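Local coordinates for protein N-acetylcysteine deacetylase (Bacillus subtilis, PDB 1YSJ) that probably catalyses the deacetylation of N-acetylcysteine to cysteine and acetate, with two divalent metal ions bound in each subunit, at residues 70-75 / 169-174; 85-90 / 144-149; 197-202 / 318-323. The protein carries 1 engineered substitution. All blocks are in the same frame, centred on the assembly; numbering follows the deposited sequence.

Contact 1: residues 70-75 / 169-174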
loop_
_atom_site.group_PDB
_atom_site.type_symbol
_atom_site.label_atom_id
_atom_site.label_comp_id
_atom_site.label_asym_id
_atom_site.label_seq_id
_atom_site.Cartn_x
_atom_site.Cartn_y
_atom_site.Cartn_z
ATOM N N LEU A 70 44.174 15.250 14.226
ATOM C CA LEU A 70 43.397 15.996 15.209
ATOM C C LEU A 70 42.581 15.069 16.100
ATOM O O LEU A 70 42.038 14.058 15.645
ATOM C CB LEU A 70 42.495 17.027 14.517
ATOM C CG LEU A 70 43.044 18.448 14.310
ATOM C CD1 LEU A 70 44.574 18.521 14.216
ATOM C CD2 LEU A 70 42.400 19.116 13.101
ATOM N N ASP A 71 42.513 15.422 17.376
ATOM C CA ASP A 71 41.791 14.633 18.360
ATOM C C ASP A 71 40.333 15.082 18.389
ATOM O O ASP A 71 40.018 16.186 18.843
ATOM C CB ASP A 71 42.444 14.793 19.739
ATOM C CG ASP A 71 42.023 13.714 20.719
ATOM O OD1 ASP A 71 41.796 14.048 21.904
ATOM O OD2 ASP A 71 41.926 12.534 20.313
ATOM N N VAL A 72 39.457 14.230 17.864
ATOM C CA VAL A 72 38.025 14.514 17.800
ATOM C C VAL A 72 37.279 13.305 18.366
ATOM O O VAL A 72 36.806 12.454 17.606
ATOM C CB VAL A 72 37.553 14.824 16.348
ATOM C CG1 VAL A 72 36.128 15.373 16.341
ATOM C CG2 VAL A 72 38.494 15.813 15.666
ATOM N N PRO A 73 37.173 13.224 19.708
ATOM C CA PRO A 73 36.632 12.033 20.375
ATOM C C PRO A 73 35.178 11.735 20.009
ATOM O O PRO A 73 34.781 10.565 19.986
ATOM C CB PRO A 73 36.753 12.373 21.868
ATOM C CG PRO A 73 37.720 13.502 21.945
ATOM C CD PRO A 73 37.543 14.270 20.680
ATOM N N GLN A 74 34.404 12.781 19.714
ATOM C CA GLN A 74 33.000 12.630 19.305
ATOM C C GLN A 74 32.836 11.858 17.984
ATOM O O GLN A 74 31.800 11.243 17.753
ATOM C CB GLN A 74 32.283 13.990 19.250
ATOM C CG GLN A 74 30.805 13.919 18.862
ATOM C CD GLN A 74 30.012 15.163 19.241
ATOM O OE1 GLN A 74 30.166 16.226 18.637
ATOM N NE2 GLN A 74 29.135 15.021 20.232
ATOM N N LEU A 75 33.859 11.885 17.131
ATOM C CA LEU A 75 33.861 11.071 15.913
ATOM C C LEU A 75 34.488 9.709 16.169
ATOM O O LEU A 75 35.712 9.567 16.112
ATOM C CB LEU A 75 34.597 11.777 14.768
ATOM C CG LEU A 75 33.895 12.915 14.026
ATOM C CD1 LEU A 75 34.849 13.529 13.009
ATOM C CD2 LEU A 75 32.614 12.438 13.339
ATOM N N ALA A 169 30.788 18.391 15.328
ATOM C CA ALA A 169 32.018 18.135 16.075
ATOM C C ALA A 169 32.924 19.363 16.114
ATOM O O ALA A 169 33.940 19.361 16.806
ATOM C CB ALA A 169 32.761 16.934 15.488
ATOM N N GLY A 170 32.543 20.406 15.374
ATOM C CA GLY A 170 33.296 21.664 15.316
ATOM C C GLY A 170 34.501 21.621 14.394
ATOM O O GLY A 170 35.386 22.472 14.480
ATOM N N VAL A 171 34.521 20.638 13.496
ATOM C CA VAL A 171 35.666 20.397 12.612
ATOM C C VAL A 171 35.858 21.541 11.603
ATOM O O VAL A 171 36.978 21.795 11.159
ATOM C CB VAL A 171 35.543 19.001 11.904
ATOM C CG1 VAL A 171 36.558 18.824 10.759
ATOM C CG2 VAL A 171 35.678 17.869 12.914
ATOM N N LEU A 172 34.777 22.241 11.266
ATOM C CA LEU A 172 34.847 23.341 10.297
ATOM C C LEU A 172 34.948 24.738 10.913
ATOM O O LEU A 172 34.891 25.745 10.200
ATOM C CB LEU A 172 33.689 23.272 9.290
ATOM C CG LEU A 172 33.719 22.186 8.206
ATOM C CD1 LEU A 172 32.634 22.468 7.185
ATOM C CD2 LEU A 172 35.064 22.100 7.500
ATOM N N ASN A 173 35.099 24.801 12.233
ATOM C CA ASN A 173 35.355 26.070 12.903
ATOM C C ASN A 173 36.663 26.677 12.404
ATOM O O ASN A 173 37.715 26.028 12.447
ATOM C CB ASN A 173 35.370 25.901 14.429
ATOM C CG ASN A 173 33.994 25.560 14.999
ATOM O OD1 ASN A 173 32.966 25.714 14.330
ATOM N ND2 ASN A 173 33.974 25.089 16.244
ATOM N N GLY A 174 36.575 27.906 11.897
ATOM C CA GLY A 174 37.735 28.631 11.378
ATOM C C GLY A 174 38.125 28.312 9.944
ATOM O O GLY A 174 39.069 28.899 9.417
#
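Val-72 and Leu-75 meet Ala-169 and Val-171 where the loop after edge strand 68-69 comes up to the loop after helix 162-168, beside the mixed beta sheet. Each loop is shaped by a type I beta turn, Val-72 to Leu-75 in one and Gly-170 to Asn-173 in the other. Gly-170 also ends helix 162-168 in a Schellman motif, and its positive phi suits a glycine; the small Ala-169 just before it lets the other loop come near.

The apolar contacts are made by methyl groups. In Val-72, CG1 lies anti to the backbone N (chi1 -169°), which carries it across to Ala-169 CB, 3.8 Å away; the same methyl lies 4.3 Å from Val-171 CG2. Leu-75 approaches from the far end of its turn: its branch point CG is 4.4 Å from Ala-169 CB, while CD1 is 4.4 Å from Val-171 CG2. Branched aliphatic residues suit this place because they also pack on Ile-80 of strand 79-84, touched by Val-72 and Leu-75, and on Ile-152 and Val-166, touched by Val-171.

The polar bonds here serve the turns themselves. Leu-75 N donates to Val-72 O at 3.0 Å, closing the first turn, and Asn-173 N closes the second on Gly-170 O. Arg-150 NH1 binds the carbonyl oxygens of Val-171 and Asn-173, which ties the second turn to strand 148-154.

Gln-74 borders the contact on its exposed side. With CG anti to the backbone N and an extended chain, its amide brings OE1 to 3.7 Å from Ala-169 CA.

Contact 2: residues 85-90 / 144-149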
loop_
_atom_site.group_PDB
_atom_site.type_symbol
_atom_site.label_atom_id
_atom_site.label_comp_id
_atom_site.label_asym_id
_atom_site.label_seq_id
_atom_site.Cartn_x
_atom_site.Cartn_y
_atom_site.Cartn_z
ATOM N N GLY A 85 51.125 25.186 6.929
ATOM C CA GLY A 85 52.197 25.839 6.189
ATOM C C GLY A 85 53.133 26.546 7.150
ATOM O O GLY A 85 52.963 26.460 8.371
ATOM N N ARG A 86 54.122 27.247 6.607
ATOM C CA ARG A 86 55.117 27.937 7.437
ATOM C C ARG A 86 54.746 29.404 7.702
ATOM O O ARG A 86 55.473 30.131 8.383
ATOM C CB ARG A 86 56.520 27.792 6.831
ATOM C CG ARG A 86 56.940 26.335 6.558
ATOM C CD ARG A 86 56.822 25.436 7.801
ATOM N NE ARG A 86 57.876 25.697 8.783
ATOM C CZ ARG A 86 57.932 25.165 10.002
ATOM N NH1 ARG A 86 56.988 24.331 10.422
ATOM N NH2 ARG A 86 58.938 25.474 10.811
ATOM N N GLU A 87 53.605 29.816 7.159
ATOM C CA GLU A 87 53.015 31.125 7.426
ATOM C C GLU A 87 51.677 30.947 8.132
ATOM O O GLU A 87 50.966 29.966 7.887
ATOM C CB GLU A 87 52.755 31.878 6.119
ATOM C CG GLU A 87 53.986 32.366 5.368
ATOM C CD GLU A 87 53.641 33.388 4.285
ATOM O OE1 GLU A 87 52.436 33.604 4.017
ATOM O OE2 GLU A 87 54.576 33.982 3.707
ATOM N N ASP A 88 51.335 31.897 9.000
ATOM C CA ASP A 88 49.968 32.015 9.503
ATOM C C ASP A 88 49.061 32.368 8.331
ATOM O O ASP A 88 49.426 33.183 7.481
ATOM C CB ASP A 88 49.865 33.097 10.585
ATOM C CG ASP A 88 50.357 32.623 11.948
ATOM O OD1 ASP A 88 50.732 31.436 12.081
ATOM O OD2 ASP A 88 50.364 33.445 12.893
ATOM N N GLY A 89 47.893 31.741 8.276
ATOM C CA GLY A 89 46.966 31.973 7.177
ATOM C C GLY A 89 45.614 31.319 7.377
ATOM O O GLY A 89 45.365 30.708 8.420
ATOM N N PRO A 90 44.720 31.463 6.382
ATOM C CA PRO A 90 43.408 30.818 6.433
ATOM C C PRO A 90 43.508 29.296 6.487
ATOM O O PRO A 90 44.526 28.718 6.088
ATOM C CB PRO A 90 42.729 31.269 5.128
ATOM C CG PRO A 90 43.818 31.799 4.265
ATOM C CD PRO A 90 44.896 32.283 5.167
ATOM N N GLU A 144 55.177 25.974 0.632
ATOM C CA GLU A 144 54.309 26.529 -0.414
ATOM C C GLU A 144 52.918 26.900 0.104
ATOM O O GLU A 144 52.207 27.687 -0.526
ATOM C CB GLU A 144 54.170 25.548 -1.582
ATOM C CG GLU A 144 55.451 25.319 -2.378
ATOM C CD GLU A 144 55.235 24.420 -3.588
ATOM O OE1 GLU A 144 55.887 23.351 -3.662
ATOM O OE2 GLU A 144 54.408 24.778 -4.461
ATOM N N LEU A 145 52.532 26.332 1.245
ATOM C CA LEU A 145 51.207 26.574 1.810
ATOM C C LEU A 145 51.129 27.879 2.595
ATOM O O LEU A 145 51.828 28.056 3.597
ATOM C CB LEU A 145 50.764 25.400 2.691
ATOM C CG LEU A 145 50.552 24.024 2.050
ATOM C CD1 LEU A 145 50.252 22.986 3.125
ATOM C CD2 LEU A 145 49.441 24.054 1.004
ATOM N N LYS A 146 50.273 28.786 2.132
ATOM C CA LYS A 146 50.025 30.047 2.828
ATOM C C LYS A 146 48.856 29.871 3.801
ATOM O O LYS A 146 47.844 30.575 3.739
ATOM C CB LYS A 146 49.751 31.189 1.837
ATOM C CG LYS A 146 50.720 31.296 0.657
ATOM C CD LYS A 146 52.120 31.717 1.081
ATOM C CE LYS A 146 52.862 32.412 -0.063
ATOM N NZ LYS A 146 52.880 31.610 -1.325
ATOM N N GLY A 147 49.006 28.909 4.701
ATOM C CA GLY A 147 47.979 28.615 5.676
ATOM C C GLY A 147 47.926 27.143 5.993
ATOM O O GLY A 147 48.954 26.469 6.022
ATOM N N THR A 148 46.715 26.644 6.208
ATOM C CA THR A 148 46.525 25.308 6.746
ATOM C C THR A 148 45.495 24.516 5.946
ATOM O O THR A 148 44.452 25.044 5.559
ATOM C CB THR A 148 46.112 25.393 8.234
ATOM O OG1 THR A 148 47.159 26.034 8.975
ATOM C CG2 THR A 148 45.845 24.011 8.828
ATOM N N VAL A 149 45.809 23.246 5.696
ATOM C CA VAL A 149 44.854 22.329 5.091
ATOM C C VAL A 149 44.395 21.308 6.125
ATOM O O VAL A 149 45.200 20.564 6.695
ATOM C CB VAL A 149 45.416 21.607 3.838
ATOM C CG1 VAL A 149 44.334 20.747 3.199
ATOM C CG2 VAL A 149 45.950 22.614 2.825
HETATM O O HOH W 1 54.369 28.440 4.096
#
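Glu-87 and Lys-146 run side by side because both send CG anti to their carbonyl carbons (chi1 -70° and -47°). The glutamate chain continues extended, while the lysine bends at its second and fourth torsions. Glu-87 OE1 thus meets the aliphatic part of its neighbour, 3.5 Å from Lys-146 CD. The charged ends do not touch: Glu-87 OE1 is 5.7 Å from Lys-146 NZ.

Beneath this pair the backbones do the holding. Gly-85 N donates to Gly-147 O at 2.7 Å, and Thr-148 N donates to Pro-90 O at 3.0 Å in a straighter bond (160° at the hydrogen). The approach is close enough to call for glycines: Gly-85 CA makes a CH...O contact with Leu-145 O at 3.4 Å, and Gly-89 CA lies 3.8 Å from Gly-147 CA. A beta carbon would run into Leu-145 O at Gly-85, Lys-146 O at Gly-89 and Pro-90 O at Gly-147. Gly-147, the last residue of an inverse gamma turn centred on Lys-146, also has backbone angles that would jam a beta carbon against the carbonyl O of Lys-146. A water links Arg-86 N, 2.8 Å away, to Leu-145 O.

Segment 85-90 joins strand 79-84 to strand 91-97, passing the start of strand 148-154, which lies between them in the sheet. Leu-145, suited by its apolar chain, packs on Val-397 and Leu-400 of helix 384-402.

The crossing therefore depends mainly on main-chain amides and carbonyls and on the small size of glycine, with charge probably adding little, since the charged ends stay apart.

Contact 3: residues 197-202 / 318-323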
loop_
_atom_site.group_PDB
_atom_site.type_symbol
_atom_site.label_atom_id
_atom_site.label_comp_id
_atom_site.label_asym_id
_atom_site.label_seq_id
_atom_site.Cartn_x
_atom_site.Cartn_y
_atom_site.Cartn_z
ATOM N N GLY A 197 27.897 26.844 -9.284
ATOM C CA GLY A 197 26.486 26.660 -8.964
ATOM C C GLY A 197 26.082 25.210 -8.749
ATOM O O GLY A 197 26.914 24.381 -8.355
ATOM N N PRO A 198 24.799 24.891 -9.016
ATOM C CA PRO A 198 24.190 23.584 -8.736
ATOM C C PRO A 198 24.816 22.436 -9.526
ATOM O O PRO A 198 24.869 22.482 -10.760
ATOM C CB PRO A 198 22.727 23.776 -9.162
ATOM C CG PRO A 198 22.526 25.258 -9.218
ATOM C CD PRO A 198 23.835 25.816 -9.634
ATOM N N LEU A 199 25.280 21.417 -8.805
ATOM C CA LEU A 199 25.890 20.236 -9.413
ATOM C C LEU A 199 25.050 18.988 -9.160
ATOM O O LEU A 199 24.852 18.169 -10.059
ATOM C CB LEU A 199 27.317 20.034 -8.883
ATOM C CG LEU A 199 28.118 18.832 -9.402
ATOM C CD1 LEU A 199 28.443 18.986 -10.878
ATOM C CD2 LEU A 199 29.388 18.641 -8.602
HETATM N N MSE A 200 24.574 18.846 -7.927
HETATM C CA MSE A 200 23.803 17.675 -7.518
HETATM C C MSE A 200 22.526 18.109 -6.829
HETATM O O MSE A 200 22.504 19.111 -6.123
HETATM C CB MSE A 200 24.626 16.772 -6.594
HETATM C CG MSE A 200 25.955 16.350 -7.183
HETATM SE SE MSE A 200 26.900 15.099 -6.058
HETATM C CE MSE A 200 25.785 13.499 -6.374
ATOM N N ALA A 201 21.466 17.341 -7.038
ATOM C CA ALA A 201 20.131 17.715 -6.597
ATOM C C ALA A 201 19.968 17.716 -5.079
ATOM O O ALA A 201 20.657 16.988 -4.363
ATOM C CB ALA A 201 19.098 16.793 -7.238
ATOM N N SER A 202 19.057 18.558 -4.603
ATOM C CA SER A 202 18.571 18.476 -3.239
ATOM C C SER A 202 17.696 17.233 -3.133
ATOM O O SER A 202 17.080 16.818 -4.113
ATOM C CB SER A 202 17.757 19.720 -2.893
ATOM O OG SER A 202 16.642 19.856 -3.760
ATOM N N VAL A 318 24.127 20.348 -3.861
ATOM C CA VAL A 318 25.559 20.655 -3.947
ATOM C C VAL A 318 25.729 21.897 -4.825
ATOM O O VAL A 318 25.511 21.848 -6.041
ATOM C CB VAL A 318 26.410 19.460 -4.476
ATOM C CG1 VAL A 318 27.864 19.885 -4.727
ATOM C CG2 VAL A 318 26.368 18.289 -3.503
ATOM N N GLN A 319 26.111 23.003 -4.189
ATOM C CA GLN A 319 26.244 24.301 -4.848
ATOM C C GLN A 319 27.705 24.750 -4.835
ATOM O O GLN A 319 28.278 24.977 -3.769
ATOM C CB GLN A 319 25.366 25.335 -4.131
ATOM C CG GLN A 319 25.267 26.693 -4.819
ATOM C CD GLN A 319 24.109 26.786 -5.792
ATOM O OE1 GLN A 319 23.205 25.951 -5.785
ATOM N NE2 GLN A 319 24.125 27.815 -6.630
ATOM N N ASN A 320 28.299 24.879 -6.020
ATOM C CA ASN A 320 29.707 25.278 -6.145
ATOM C C ASN A 320 29.915 26.794 -6.214
ATOM O O ASN A 320 29.276 27.486 -7.012
ATOM C CB ASN A 320 30.374 24.572 -7.331
ATOM C CG ASN A 320 30.615 23.088 -7.075
ATOM O OD1 ASN A 320 30.730 22.653 -5.933
ATOM N ND2 ASN A 320 30.695 22.308 -8.144
ATOM N N ASP A 321 30.811 27.293 -5.361
ATOM C CA ASP A 321 31.138 28.719 -5.285
ATOM C C ASP A 321 32.023 29.118 -6.461
ATOM O O ASP A 321 33.077 28.520 -6.683
ATOM C CB ASP A 321 31.846 29.034 -3.961
ATOM C CG ASP A 321 31.747 30.502 -3.567
ATOM O OD1 ASP A 321 32.170 31.382 -4.353
ATOM O OD2 ASP A 321 31.255 30.778 -2.451
ATOM N N GLY A 322 31.588 30.137 -7.200
ATOM C CA GLY A 322 32.310 30.632 -8.370
ATOM C C GLY A 322 33.643 31.321 -8.115
ATOM O O GLY A 322 34.390 31.581 -9.059
ATOM N N THR A 323 33.956 31.626 -6.856
ATOM C CA THR A 323 35.249 32.241 -6.527
ATOM C C THR A 323 36.408 31.248 -6.664
ATOM O O THR A 323 37.568 31.655 -6.761
ATOM C CB THR A 323 35.288 32.858 -5.102
ATOM O OG1 THR A 323 35.157 31.822 -4.120
ATOM C CG2 THR A 323 34.189 33.901 -4.912
#
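Gly-197 and Asn-320 form the tight end of this antiparallel ladder as a hydrogen-bonded pair. Gly-197 N reaches Asn-320 O at 2.7 Å in the carbonyl plane, on a lone pair. The return bond, from Asn-320 N to Gly-197 O at 2.8 Å, is nearly straight at the hydrogen (177°), although the donor sits above the carbonyl plane. Positive phi suits glycine here, where a beta carbon would collide with Pro-198 CD. Leu-199 N then binds Val-318 O at 2.8 Å.

Val-318 packs alongside selenomethionine Met-200 in the buried part: its CG2 lies 3.9 Å from Met-200 CB, and Met-200 SE passes at 4.1 Å from the same methyl. Leu-199, with CG anti to its backbone N (chi1 180°), brings CD2 to 3.9 Å from Asn-320 ND2. That amide suits a buried site because ND2 binds Lys-195 O and OD1 accepts from Phe-362 N.

The ladder is looser toward Met-200, where Val-318 N reaches Met-200 O in a bent bond (136°). Leu-199 has nearly helical backbone angles there, consistent with a classic beta bulge. The face of Pro-198 and Gln-319 is partly exposed, yet in one conformer Gln-319 OE1 is covered by the proline, 3.6 Å from Pro-198 CG, without a partner; a second conformer makes this doubtful.

The pairing lies where the four-stranded sheet joins the metal-binding part, consistent with the two-domain M20 fold. Around it, Leu-199 and Met-200 pack on Trp-364 of strand 360-366, Val-318 rests on Ala-352 and Gln-355 of helix 351-355, and Gln-319 touches Lys-282 of helix 282-302.

In the fold
Contacts 1 and 2 belong to the mixed sheet and lie on the same side of the chain's centre, their own centres 19 Å apart and their nearest atoms about 5 Å apart. In sequence, contact 2 falls between the two halves of contact 1. Contact 3 follows both, with its centre 25 Å from that of contact 1 and 26 Å from that of contact 2. It pairs the ends of two strands of the four-stranded antiparallel sheet, where they lie against strand 360-366 of the mixed sheet. It alone approaches the metal site: the Met-200 side chain is about 7 Å from a nickel ion and about 6 Å from the side chain of His-182, a nickel ligand.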